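Local coordinates for protein uronate isomerase (Bacillus halodurans C-125, PDB 3HK9) that probably interconverts uronates such as D-glucuronate with their keto-sugar isomers, at a zinc-binding active site, at residues H26-S31 with V141-P146; A168-P173 with Y219-L224; T299-E304 with G323-M328. All coordinates share one frame; numbering follows the deposited sequence.

Contact 1 of 3, residues H26-S31 with V141-P146; sequences HTHLFS and VMTNDP. With ZN (zinc ion), chain P; REL (D-glucuronic acid), chain M.
Thr-27 and Thr-143 make the two direct hydrogen bonds between these loops. Thr-27 OG1 donates to Val-141 O at 2.6 Å, approaching from above the carbonyl plane, 41° out of it. Thr-27 OG1 also accepts from Leu-29 N (3.3 Å), forming an ST turn, and both uses follow from a chi1 of 75°, which sets OG1 between its own backbone N and carbonyl carbon. Thr-143 OG1 returns a bond to Thr-27 O at 3.0 Å, lying tilted 33° from the carbonyl plane of Thr-27.

Two waters add indirect links. One accepts from His-26 ND1 and donates to Met-142 O (2.6 Å) and to Thr-143 OG1; the other bridges Leu-29 O and Thr-143 N.

His-26 and His-28 form the His-X-His pair that follows the first barrel strand in the amidohydrolase superfamily, and both bind zinc through NE2, His-26 at 2.2 Å. Asp-355 and the D-glucuronic acid atoms O6B and O5 complete the site. The water on His-26 ND1, held by Met-142 O and Thr-143 OG1, probably helps fix the rotation of this imidazole from the second shell.

Van der Waals contact gathers around Phe-30. Met-142 SD lies 5.3 Å from the centroid of the Phe-30 ring, an oblique Met-aromatic contact, while Met-142 CG presses on the carbonyl oxygen Leu-29 O at 3.1 Å. The amide ND2 of Asn-144 comes to the Phe-30 ring edge; its OD1 accepts from Ala-168 N.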
loop_
_atom_site.group_PDB
_atom_site.type_symbol
_atom_site.label_atom_id
_atom_site.label_comp_id
_atom_site.label_asym_id
_atom_site.label_seq_id
_atom_site.Cartn_x
_atom_site.Cartn_y
_atom_site.Cartn_z
ATOM N N HIS A 26 -15.857 -34.806 -50.720
ATOM C CA HIS A 26 -17.208 -34.235 -50.701
ATOM C C HIS A 26 -17.149 -32.720 -50.798
ATOM O O HIS A 26 -16.667 -32.041 -49.890
ATOM C CB HIS A 26 -18.035 -34.606 -49.461
ATOM C CG HIS A 26 -19.391 -33.949 -49.441
ATOM N ND1 HIS A 26 -20.288 -34.066 -50.483
ATOM C CD2 HIS A 26 -19.977 -33.127 -48.536
ATOM C CE1 HIS A 26 -21.364 -33.343 -50.223
ATOM N NE2 HIS A 26 -21.202 -32.761 -49.048
ATOM N N THR A 27 -17.649 -32.204 -51.916
ATOM C CA THR A 27 -17.676 -30.770 -52.179
ATOM C C THR A 27 -18.911 -30.467 -53.022
ATOM O O THR A 27 -19.599 -31.377 -53.495
ATOM C CB THR A 27 -16.466 -30.321 -53.013
ATOM O OG1 THR A 27 -16.659 -30.729 -54.376
ATOM C CG2 THR A 27 -15.175 -30.954 -52.486
ATOM N N HIS A 28 -19.180 -29.179 -53.206
ATOM C CA HIS A 28 -20.295 -28.739 -54.028
ATOM C C HIS A 28 -19.703 -27.930 -55.174
ATOM O O HIS A 28 -20.267 -26.927 -55.614
ATOM C CB HIS A 28 -21.265 -27.907 -53.199
ATOM C CG HIS A 28 -21.983 -28.708 -52.163
ATOM N ND1 HIS A 28 -23.053 -29.521 -52.465
ATOM C CD2 HIS A 28 -21.733 -28.887 -50.844
ATOM C CE1 HIS A 28 -23.430 -30.168 -51.377
ATOM N NE2 HIS A 28 -22.646 -29.801 -50.379
ATOM N N LEU A 29 -18.540 -28.383 -55.633
ATOM C CA LEU A 29 -17.846 -27.747 -56.741
ATOM C C LEU A 29 -18.086 -28.600 -57.984
ATOM O O LEU A 29 -18.459 -29.770 -57.882
ATOM C CB LEU A 29 -16.343 -27.657 -56.444
ATOM C CG LEU A 29 -15.962 -26.957 -55.135
ATOM C CD1 LEU A 29 -14.451 -27.010 -54.936
ATOM C CD2 LEU A 29 -16.456 -25.515 -55.163
ATOM N N PHE A 30 -17.870 -28.017 -59.154
ATOM C CA PHE A 30 -18.076 -28.732 -60.410
ATOM C C PHE A 30 -16.895 -28.468 -61.332
ATOM O O PHE A 30 -16.311 -27.385 -61.294
ATOM C CB PHE A 30 -19.356 -28.234 -61.088
ATOM C CG PHE A 30 -20.596 -28.409 -60.258
ATOM C CD1 PHE A 30 -21.324 -29.593 -60.314
ATOM C CD2 PHE A 30 -21.025 -27.396 -59.404
ATOM C CE1 PHE A 30 -22.468 -29.771 -59.532
ATOM C CE2 PHE A 30 -22.170 -27.561 -58.610
ATOM C CZ PHE A 30 -22.891 -28.751 -58.677
ATOM N N SER A 31 -16.534 -29.457 -62.148
ATOM C CA SER A 31 -15.442 -29.281 -63.098
ATOM C C SER A 31 -15.809 -27.995 -63.839
ATOM O O SER A 31 -16.972 -27.793 -64.194
ATOM C CB SER A 31 -15.388 -30.451 -64.075
ATOM O OG SER A 31 -14.237 -30.369 -64.896
ATOM N N VAL A 141 -14.269 -34.341 -55.336
ATOM C CA VAL A 141 -15.489 -35.113 -55.520
ATOM C C VAL A 141 -16.650 -34.125 -55.462
ATOM O O VAL A 141 -16.759 -33.322 -54.528
ATOM C CB VAL A 141 -15.668 -36.181 -54.426
ATOM C CG1 VAL A 141 -17.059 -36.808 -54.537
ATOM C CG2 VAL A 141 -14.593 -37.251 -54.568
ATOM N N MET A 142 -17.503 -34.181 -56.474
ATOM C CA MET A 142 -18.651 -33.288 -56.573
ATOM C C MET A 142 -19.879 -33.960 -55.983
ATOM O O MET A 142 -19.835 -35.112 -55.557
ATOM C CB MET A 142 -18.964 -32.975 -58.046
ATOM C CG MET A 142 -17.786 -32.566 -58.919
ATOM S SD MET A 142 -18.260 -32.420 -60.694
ATOM C CE MET A 142 -18.180 -34.156 -61.189
ATOM N N THR A 143 -20.977 -33.212 -55.967
ATOM C CA THR A 143 -22.262 -33.720 -55.515
ATOM C C THR A 143 -23.119 -33.519 -56.761
ATOM O O THR A 143 -23.501 -32.389 -57.085
ATOM C CB THR A 143 -22.853 -32.891 -54.360
ATOM O OG1 THR A 143 -22.034 -33.029 -53.194
ATOM C CG2 THR A 143 -24.263 -33.374 -54.038
ATOM N N ASN A 144 -23.398 -34.606 -57.469
ATOM C CA ASN A 144 -24.179 -34.517 -58.700
ATOM C C ASN A 144 -25.603 -35.021 -58.547
ATOM O O ASN A 144 -25.849 -36.220 -58.462
ATOM C CB ASN A 144 -23.464 -35.275 -59.817
ATOM C CG ASN A 144 -22.029 -34.828 -59.976
ATOM O OD1 ASN A 144 -21.103 -35.498 -59.519
ATOM N ND2 ASN A 144 -21.835 -33.673 -60.604
ATOM N N ASP A 145 -26.531 -34.074 -58.520
ATOM C CA ASP A 145 -27.950 -34.361 -58.358
ATOM C C ASP A 145 -28.703 -34.394 -59.695
ATOM O O ASP A 145 -28.977 -33.351 -60.289
ATOM C CB ASP A 145 -28.552 -33.306 -57.426
ATOM C CG ASP A 145 -30.039 -33.468 -57.237
ATOM O OD1 ASP A 145 -30.553 -34.577 -57.486
ATOM O OD2 ASP A 145 -30.688 -32.481 -56.822
ATOM N N PRO A 146 -29.042 -35.600 -60.182
ATOM C CA PRO A 146 -29.764 -35.772 -61.448
ATOM C C PRO A 146 -31.199 -35.230 -61.406
ATOM O O PRO A 146 -31.858 -35.097 -62.438
ATOM C CB PRO A 146 -29.725 -37.282 -61.658
ATOM C CG PRO A 146 -29.782 -37.802 -60.249
ATOM C CD PRO A 146 -28.789 -36.907 -59.546
HETATM ZN ZN ZN P . -22.313 -30.917 -48.570
HETATM O O6A REL M . -26.195 -32.236 -47.727
HETATM C C6 REL M . -25.092 -31.674 -47.988
HETATM O O6B REL M . -24.289 -32.035 -48.866
HETATM C C5 REL M . -24.737 -30.457 -47.129
HETATM O O5 REL M . -23.313 -30.425 -46.970
HETATM C C4 REL M . -25.203 -29.109 -47.756
HETATM O O4 REL M . -26.640 -29.181 -47.865
HETATM C C3 REL M . -24.828 -27.841 -46.936
HETATM O O3 REL M . -25.511 -26.668 -47.426
HETATM C C2 REL M . -23.300 -27.603 -46.952
HETATM O O2 REL M . -22.931 -26.564 -47.847
HETATM C C1 REL M . -22.786 -27.289 -45.541
HETATM O O1 REL M . -21.641 -27.592 -45.193
HETATM O O HOH W 1 -20.029 -35.524 -53.025
HETATM O O HOH W 2 -20.989 -30.486 -56.739
#

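Contact 2 of 3, residues A168-P173 with Y219-L224; sequences ALRLDP and YMAVSL. With REL (D-glucuronic acid), chain M.
Ala-168 sets its methyl over one face of the Tyr-219 ring, CB 4.2 Å from the centroid and 28° off the ring normal, a CH-pi contact that caps this face. Beyond it the chains pair as parallel strands: Leu-169 N and O bond to Tyr-219 O and Ala-221 N, and Leu-171 N to Ala-221 O. On one face of the sheet Leu-169 CD2 lies alongside Met-220 CG (4.0 Å). On the other, Arg-170 CD packs against Ala-221 CB (4.0 Å), and a bend at chi2 (54°) turns the guanidinium toward Ser-223. Leu-171, the residue before helix 172-176, rests CD1 against Met-220 SD.

Asp-172 takes the guanidinium side-on, OD1 from Arg-170 NE at 2.7 Å and OD2 from NH2. Ser-223 N and OG reach the same two oxygens from the opposite face of the carboxylate. Arg-170 NH1 and NH2 thus stay aimed at the sugar acid, NH2 to O6A at 2.7 Å. An asparagine in place of Asp-172 would probably leave the guanidinium without this charged partner and freer to turn.

Strand 255-262 flanks 220-224 next in the sheet, and Leu-244 of helix 235-250 packs on Leu-171 and Met-220.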
loop_
_atom_site.group_PDB
_atom_site.type_symbol
_atom_site.label_atom_id
_atom_site.label_comp_id
_atom_site.label_asym_id
_atom_site.label_seq_id
_atom_site.Cartn_x
_atom_site.Cartn_y
_atom_site.Cartn_z
ATOM N N ALA A 168 -20.391 -38.007 -57.847
ATOM C CA ALA A 168 -21.032 -38.657 -56.714
ATOM C C ALA A 168 -22.530 -38.513 -56.975
ATOM O O ALA A 168 -23.048 -37.395 -57.071
ATOM C CB ALA A 168 -20.645 -37.970 -55.411
ATOM N N LEU A 169 -23.216 -39.646 -57.093
ATOM C CA LEU A 169 -24.651 -39.654 -57.367
ATOM C C LEU A 169 -25.516 -39.373 -56.139
ATOM O O LEU A 169 -25.818 -40.272 -55.352
ATOM C CB LEU A 169 -25.044 -40.995 -58.002
ATOM C CG LEU A 169 -26.531 -41.247 -58.263
ATOM C CD1 LEU A 169 -27.132 -40.098 -59.060
ATOM C CD2 LEU A 169 -26.687 -42.563 -59.004
ATOM N N ARG A 170 -25.917 -38.113 -56.000
ATOM C CA ARG A 170 -26.745 -37.660 -54.885
ATOM C C ARG A 170 -28.209 -38.060 -55.141
ATOM O O ARG A 170 -28.758 -37.775 -56.206
ATOM C CB ARG A 170 -26.591 -36.143 -54.750
ATOM C CG ARG A 170 -27.126 -35.561 -53.461
ATOM C CD ARG A 170 -26.548 -36.252 -52.218
ATOM N NE ARG A 170 -27.138 -35.657 -51.028
ATOM C CZ ARG A 170 -26.631 -34.623 -50.368
ATOM N NH1 ARG A 170 -25.493 -34.062 -50.759
ATOM N NH2 ARG A 170 -27.299 -34.108 -49.344
ATOM N N LEU A 171 -28.843 -38.705 -54.159
ATOM C CA LEU A 171 -30.218 -39.192 -54.329
ATOM C C LEU A 171 -31.304 -38.734 -53.345
ATOM O O LEU A 171 -32.333 -39.403 -53.213
ATOM C CB LEU A 171 -30.187 -40.727 -54.346
ATOM C CG LEU A 171 -29.226 -41.372 -55.357
ATOM C CD1 LEU A 171 -29.012 -42.852 -55.050
ATOM C CD2 LEU A 171 -29.784 -41.190 -56.750
ATOM N N ASP A 172 -31.105 -37.602 -52.673
ATOM C CA ASP A 172 -32.088 -37.112 -51.699
ATOM C C ASP A 172 -33.552 -37.140 -52.166
ATOM O O ASP A 172 -34.435 -37.598 -51.429
ATOM C CB ASP A 172 -31.711 -35.692 -51.235
ATOM C CG ASP A 172 -30.397 -35.662 -50.448
ATOM O OD1 ASP A 172 -29.585 -36.591 -50.622
ATOM O OD2 ASP A 172 -30.166 -34.712 -49.669
ATOM N N PRO A 173 -33.839 -36.646 -53.386
ATOM C CA PRO A 173 -35.232 -36.661 -53.855
ATOM C C PRO A 173 -35.839 -38.057 -53.960
ATOM O O PRO A 173 -36.972 -38.283 -53.540
ATOM C CB PRO A 173 -35.146 -35.956 -55.210
ATOM C CG PRO A 173 -34.027 -34.955 -54.974
ATOM C CD PRO A 173 -32.998 -35.818 -54.272
ATOM N N TYR A 219 -19.329 -42.898 -55.438
ATOM C CA TYR A 219 -20.295 -43.387 -54.464
ATOM C C TYR A 219 -21.663 -42.735 -54.662
ATOM O O TYR A 219 -21.780 -41.708 -55.334
ATOM C CB TYR A 219 -19.789 -43.154 -53.017
ATOM C CG TYR A 219 -19.576 -41.704 -52.612
ATOM C CD1 TYR A 219 -20.656 -40.853 -52.378
ATOM C CD2 TYR A 219 -18.288 -41.187 -52.456
ATOM C CE1 TYR A 219 -20.461 -39.524 -52.000
ATOM C CE2 TYR A 219 -18.082 -39.859 -52.078
ATOM C CZ TYR A 219 -19.174 -39.033 -51.854
ATOM O OH TYR A 219 -18.972 -37.710 -51.505
ATOM N N MET A 220 -22.694 -43.367 -54.111
ATOM C CA MET A 220 -24.053 -42.831 -54.152
ATOM C C MET A 220 -24.243 -42.223 -52.763
ATOM O O MET A 220 -23.826 -42.814 -51.759
ATOM C CB MET A 220 -25.082 -43.941 -54.387
ATOM C CG MET A 220 -25.113 -44.474 -55.811
ATOM S SD MET A 220 -26.311 -45.814 -55.989
ATOM C CE MET A 220 -25.352 -47.218 -55.403
ATOM N N ALA A 221 -24.866 -41.053 -52.698
ATOM C CA ALA A 221 -25.049 -40.376 -51.423
ATOM C C ALA A 221 -26.458 -39.857 -51.156
ATOM O O ALA A 221 -27.293 -39.776 -52.061
ATOM C CB ALA A 221 -24.063 -39.228 -51.327
ATOM N N VAL A 222 -26.696 -39.500 -49.898
ATOM C CA VAL A 222 -27.974 -38.959 -49.448
ATOM C C VAL A 222 -27.780 -38.317 -48.080
ATOM O O VAL A 222 -26.943 -38.778 -47.294
ATOM C CB VAL A 222 -29.042 -40.068 -49.304
ATOM C CG1 VAL A 222 -28.602 -41.094 -48.272
ATOM C CG2 VAL A 222 -30.373 -39.459 -48.893
ATOM N N SER A 223 -28.520 -37.243 -47.805
ATOM C CA SER A 223 -28.446 -36.601 -46.494
ATOM C C SER A 223 -29.737 -37.052 -45.834
ATOM O O SER A 223 -30.775 -37.140 -46.490
ATOM C CB SER A 223 -28.378 -35.066 -46.601
ATOM O OG SER A 223 -29.598 -34.506 -47.047
ATOM N N LEU A 224 -29.670 -37.360 -44.545
ATOM C CA LEU A 224 -30.828 -37.864 -43.826
ATOM C C LEU A 224 -31.117 -37.115 -42.530
ATOM O O LEU A 224 -30.224 -36.528 -41.922
ATOM C CB LEU A 224 -30.613 -39.350 -43.530
ATOM C CG LEU A 224 -30.386 -40.243 -44.752
ATOM C CD1 LEU A 224 -29.762 -41.557 -44.297
ATOM C CD2 LEU A 224 -31.719 -40.481 -45.488
HETATM O O6A REL M . -26.195 -32.236 -47.727
HETATM C C6 REL M . -25.092 -31.674 -47.988
HETATM O O6B REL M . -24.289 -32.035 -48.866
HETATM C C5 REL M . -24.737 -30.457 -47.129
HETATM O O5 REL M . -23.313 -30.425 -46.970
HETATM C C4 REL M . -25.203 -29.109 -47.756
HETATM O O4 REL M . -26.640 -29.181 -47.865
HETATM C C3 REL M . -24.828 -27.841 -46.936
HETATM O O3 REL M . -25.511 -26.668 -47.426
HETATM C C2 REL M . -23.300 -27.603 -46.952
HETATM O O2 REL M . -22.931 -26.564 -47.847
HETATM C C1 REL M . -22.786 -27.289 -45.541
HETATM O O1 REL M . -21.641 -27.592 -45.193
#

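Contact 3 of 3, residues T299-E304 with G323-M328; sequences TMLSRE and GCWWFM. With REL (D-glucuronic acid), chain M; CO3 (carbonate ion), chain N.
Leu-301 pushes its branched end into an aromatic corner made by Trp-325, Trp-326 and Phe-327. Its CG stands opposite the backbone N (chi1 -163°), and this carries CD1 over one face of Trp-325, 4.2 Å from the centroid of the six-membered ring, a CH-pi contact. The same methyl is only 3.3 Å from Trp-326 CB, which is tight packing, and it touches Phe-327 CD2. CD2, the other branch, meets the Phe-327 ring.

Trp-325 turns its indole so that CE3 lies near Thr-299 CG2 and NE1 at the sugar; its CB rests beside Thr-299 OG1. Trp-326 is less relaxed: its backbone phi is positive and its chi1 of -148° is off a staggered position. That pose puts its CE3 over the Trp-325 face. The Trp-326 ring is sandwiched between Phe-327 CE2 on one face and C1 of D-glucuronic acid on the other, 3.5 Å above its plane. Met-328 folds at both chi2 and chi3, curling CE back to Leu-301 O (3.3 Å) and Arg-303 N. Outside this core, Arg-303 reaches Glu-336 of its own chain and Glu-336 of the second subunit in salt bridges.

No direct hydrogen bond crosses between 299-304 and 323-328; a water instead donates to Met-300 O and to Thr-299 OG1, itself also hydrogen-bonded to Phe-322 O, and accepts from Trp-325 N at 2.8 Å. Trp-326 NE1 bonds O3 of a carbonate probably from the crystallisation liquor, and Trp-325 NE1 the sugar O5 at 2.8 Å, nearly straight at 172°. Because zinc also binds O5, metal and indole together probably draw electron density from this oxygen, while the packing of Leu-301 and Phe-327 probably helps hold the indoles.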
loop_
_atom_site.group_PDB
_atom_site.type_symbol
_atom_site.label_atom_id
_atom_site.label_comp_id
_atom_site.label_asym_id
_atom_site.label_seq_id
_atom_site.Cartn_x
_atom_site.Cartn_y
_atom_site.Cartn_z
ATOM N N THR A 299 -20.996 -39.749 -42.062
ATOM C CA THR A 299 -20.598 -38.532 -41.376
ATOM C C THR A 299 -21.900 -38.088 -40.725
ATOM O O THR A 299 -22.973 -38.266 -41.302
ATOM C CB THR A 299 -20.071 -37.448 -42.359
ATOM O OG1 THR A 299 -19.384 -36.430 -41.618
ATOM C CG2 THR A 299 -21.217 -36.804 -43.142
ATOM N N MET A 300 -21.833 -37.547 -39.514
ATOM C CA MET A 300 -23.054 -37.123 -38.848
ATOM C C MET A 300 -22.989 -35.653 -38.449
ATOM O O MET A 300 -21.910 -35.103 -38.240
ATOM C CB MET A 300 -23.324 -38.040 -37.649
ATOM C CG MET A 300 -23.456 -39.514 -38.069
ATOM S SD MET A 300 -23.898 -40.654 -36.740
ATOM C CE MET A 300 -25.728 -40.524 -36.805
ATOM N N LEU A 301 -24.149 -35.014 -38.350
ATOM C CA LEU A 301 -24.206 -33.590 -38.045
ATOM C C LEU A 301 -24.209 -33.188 -36.573
ATOM O O LEU A 301 -23.745 -32.100 -36.224
ATOM C CB LEU A 301 -25.426 -32.980 -38.738
ATOM C CG LEU A 301 -25.445 -31.453 -38.866
ATOM C CD1 LEU A 301 -24.203 -31.002 -39.636
ATOM C CD2 LEU A 301 -26.715 -31.009 -39.593
ATOM N N SER A 302 -24.725 -34.051 -35.710
ATOM C CA SER A 302 -24.795 -33.724 -34.291
ATOM C C SER A 302 -23.512 -33.993 -33.531
ATOM O O SER A 302 -22.934 -35.065 -33.646
ATOM C CB SER A 302 -25.932 -34.498 -33.624
ATOM O OG SER A 302 -25.958 -34.230 -32.237
ATOM N N ARG A 303 -23.082 -33.016 -32.741
ATOM C CA ARG A 303 -21.880 -33.157 -31.938
ATOM C C ARG A 303 -22.006 -34.379 -31.019
ATOM O O ARG A 303 -21.020 -35.066 -30.738
ATOM C CB ARG A 303 -21.671 -31.908 -31.071
ATOM C CG ARG A 303 -20.386 -31.946 -30.254
ATOM C CD ARG A 303 -20.380 -30.926 -29.126
ATOM N NE ARG A 303 -19.101 -30.931 -28.422
ATOM C CZ ARG A 303 -18.899 -30.427 -27.208
ATOM N NH1 ARG A 303 -19.900 -29.868 -26.532
ATOM N NH2 ARG A 303 -17.685 -30.475 -26.674
ATOM N N GLU A 304 -23.232 -34.643 -30.574
ATOM C CA GLU A 304 -23.526 -35.736 -29.659
ATOM C C GLU A 304 -23.513 -37.157 -30.244
ATOM O O GLU A 304 -23.594 -38.144 -29.494
ATOM C CB GLU A 304 -24.869 -35.455 -28.976
ATOM C CG GLU A 304 -24.855 -34.281 -27.985
ATOM C CD GLU A 304 -24.510 -32.915 -28.596
ATOM O OE1 GLU A 304 -25.129 -32.513 -29.607
ATOM O OE2 GLU A 304 -23.625 -32.224 -28.045
ATOM N N GLY A 323 -14.906 -36.854 -42.443
ATOM C CA GLY A 323 -15.141 -35.451 -42.174
ATOM C C GLY A 323 -15.788 -34.959 -40.898
ATOM O O GLY A 323 -16.291 -35.725 -40.065
ATOM N N CYS A 324 -15.728 -33.635 -40.772
ATOM C CA CYS A 324 -16.300 -32.868 -39.672
ATOM C C CYS A 324 -17.233 -31.972 -40.478
ATOM O O CYS A 324 -16.876 -30.875 -40.918
ATOM C CB CYS A 324 -15.209 -32.056 -38.968
ATOM S SG CYS A 324 -13.867 -33.098 -38.305
ATOM N N TRP A 325 -18.430 -32.500 -40.680
ATOM C CA TRP A 325 -19.464 -31.883 -41.487
ATOM C C TRP A 325 -20.258 -30.693 -40.969
ATOM O O TRP A 325 -20.807 -30.726 -39.864
ATOM C CB TRP A 325 -20.437 -32.991 -41.901
ATOM C CG TRP A 325 -21.531 -32.590 -42.843
ATOM C CD1 TRP A 325 -21.422 -31.770 -43.932
ATOM C CD2 TRP A 325 -22.877 -33.090 -42.850
ATOM N NE1 TRP A 325 -22.615 -31.737 -44.621
ATOM C CE2 TRP A 325 -23.524 -32.539 -43.981
ATOM C CE3 TRP A 325 -23.598 -33.954 -42.012
ATOM C CZ2 TRP A 325 -24.860 -32.825 -44.298
ATOM C CZ3 TRP A 325 -24.933 -34.239 -42.328
ATOM C CH2 TRP A 325 -25.545 -33.674 -43.465
ATOM N N TRP A 326 -20.277 -29.630 -41.773
ATOM C CA TRP A 326 -21.104 -28.460 -41.503
ATOM C C TRP A 326 -20.903 -27.761 -40.155
ATOM O O TRP A 326 -19.940 -27.022 -39.956
ATOM C CB TRP A 326 -22.554 -28.930 -41.628
ATOM C CG TRP A 326 -23.556 -27.952 -42.113
ATOM C CD1 TRP A 326 -23.533 -26.591 -41.976
ATOM C CD2 TRP A 326 -24.807 -28.276 -42.720
ATOM N NE1 TRP A 326 -24.706 -26.052 -42.460
ATOM C CE2 TRP A 326 -25.503 -27.068 -42.921
ATOM C CE3 TRP A 326 -25.411 -29.479 -43.111
ATOM C CZ2 TRP A 326 -26.775 -27.026 -43.498
ATOM C CZ3 TRP A 326 -26.670 -29.440 -43.681
ATOM C CH2 TRP A 326 -27.340 -28.216 -43.871
ATOM N N PHE A 327 -21.844 -27.973 -39.239
ATOM C CA PHE A 327 -21.769 -27.365 -37.914
ATOM C C PHE A 327 -20.661 -28.028 -37.087
ATOM O O PHE A 327 -20.301 -27.549 -36.015
ATOM C CB PHE A 327 -23.132 -27.475 -37.216
ATOM C CG PHE A 327 -24.271 -26.909 -38.031
ATOM C CD1 PHE A 327 -24.246 -25.582 -38.459
ATOM C CD2 PHE A 327 -25.338 -27.712 -38.416
ATOM C CE1 PHE A 327 -25.268 -25.063 -39.266
ATOM C CE2 PHE A 327 -26.369 -27.204 -39.223
ATOM C CZ PHE A 327 -26.329 -25.879 -39.648
ATOM N N MET A 328 -20.130 -29.136 -37.594
ATOM C CA MET A 328 -19.029 -29.842 -36.937
ATOM C C MET A 328 -17.705 -29.247 -37.433
ATOM O O MET A 328 -16.660 -29.418 -36.801
ATOM C CB MET A 328 -19.044 -31.337 -37.293
ATOM C CG MET A 328 -20.257 -32.133 -36.797
ATOM S SD MET A 328 -20.298 -32.317 -34.997
ATOM C CE MET A 328 -21.217 -30.847 -34.554
HETATM O O6A REL M . -26.195 -32.236 -47.727
HETATM C C6 REL M . -25.092 -31.674 -47.988
HETATM O O6B REL M . -24.289 -32.035 -48.866
HETATM C C5 REL M . -24.737 -30.457 -47.129
HETATM O O5 REL M . -23.313 -30.425 -46.970
HETATM C C4 REL M . -25.203 -29.109 -47.756
HETATM O O4 REL M . -26.640 -29.181 -47.865
HETATM C C3 REL M . -24.828 -27.841 -46.936
HETATM O O3 REL M . -25.511 -26.668 -47.426
HETATM C C2 REL M . -23.300 -27.603 -46.952
HETATM O O2 REL M . -22.931 -26.564 -47.847
HETATM C C1 REL M . -22.786 -27.289 -45.541
HETATM O O1 REL M . -21.641 -27.592 -45.193
HETATM C C CO3 N . -25.914 -22.380 -42.017
HETATM O O1 CO3 N . -26.086 -22.032 -40.762
HETATM O O2 CO3 N . -25.519 -21.499 -42.890
HETATM O O3 CO3 N . -26.026 -23.621 -42.371
HETATM O O HOH W 3 -19.188 -34.798 -39.260
#

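Along the chain the three contacts follow in series. Contact 1 joins the loops after strands 22-24 and 137-141; contact 2 pairs strands 169-170 and 220-224; contact 3 joins the end of strand 296-300 to the loop after strand 319-321. Contacts 2 and 3 reach one sheet, linked through strand 255-262, with centres about 17 Å apart. The centres of contacts 1 and 2 are about 11 Å apart and the two contacts touch, Asn-144 N lying 2.8 Å from Ala-168 O in a probable hydrogen bond; the centres of contacts 1 and 3 are about 19 Å apart. All three meet the same D-glucuronic acid, consistent with a barrel whose strand ends and loops gather one active site.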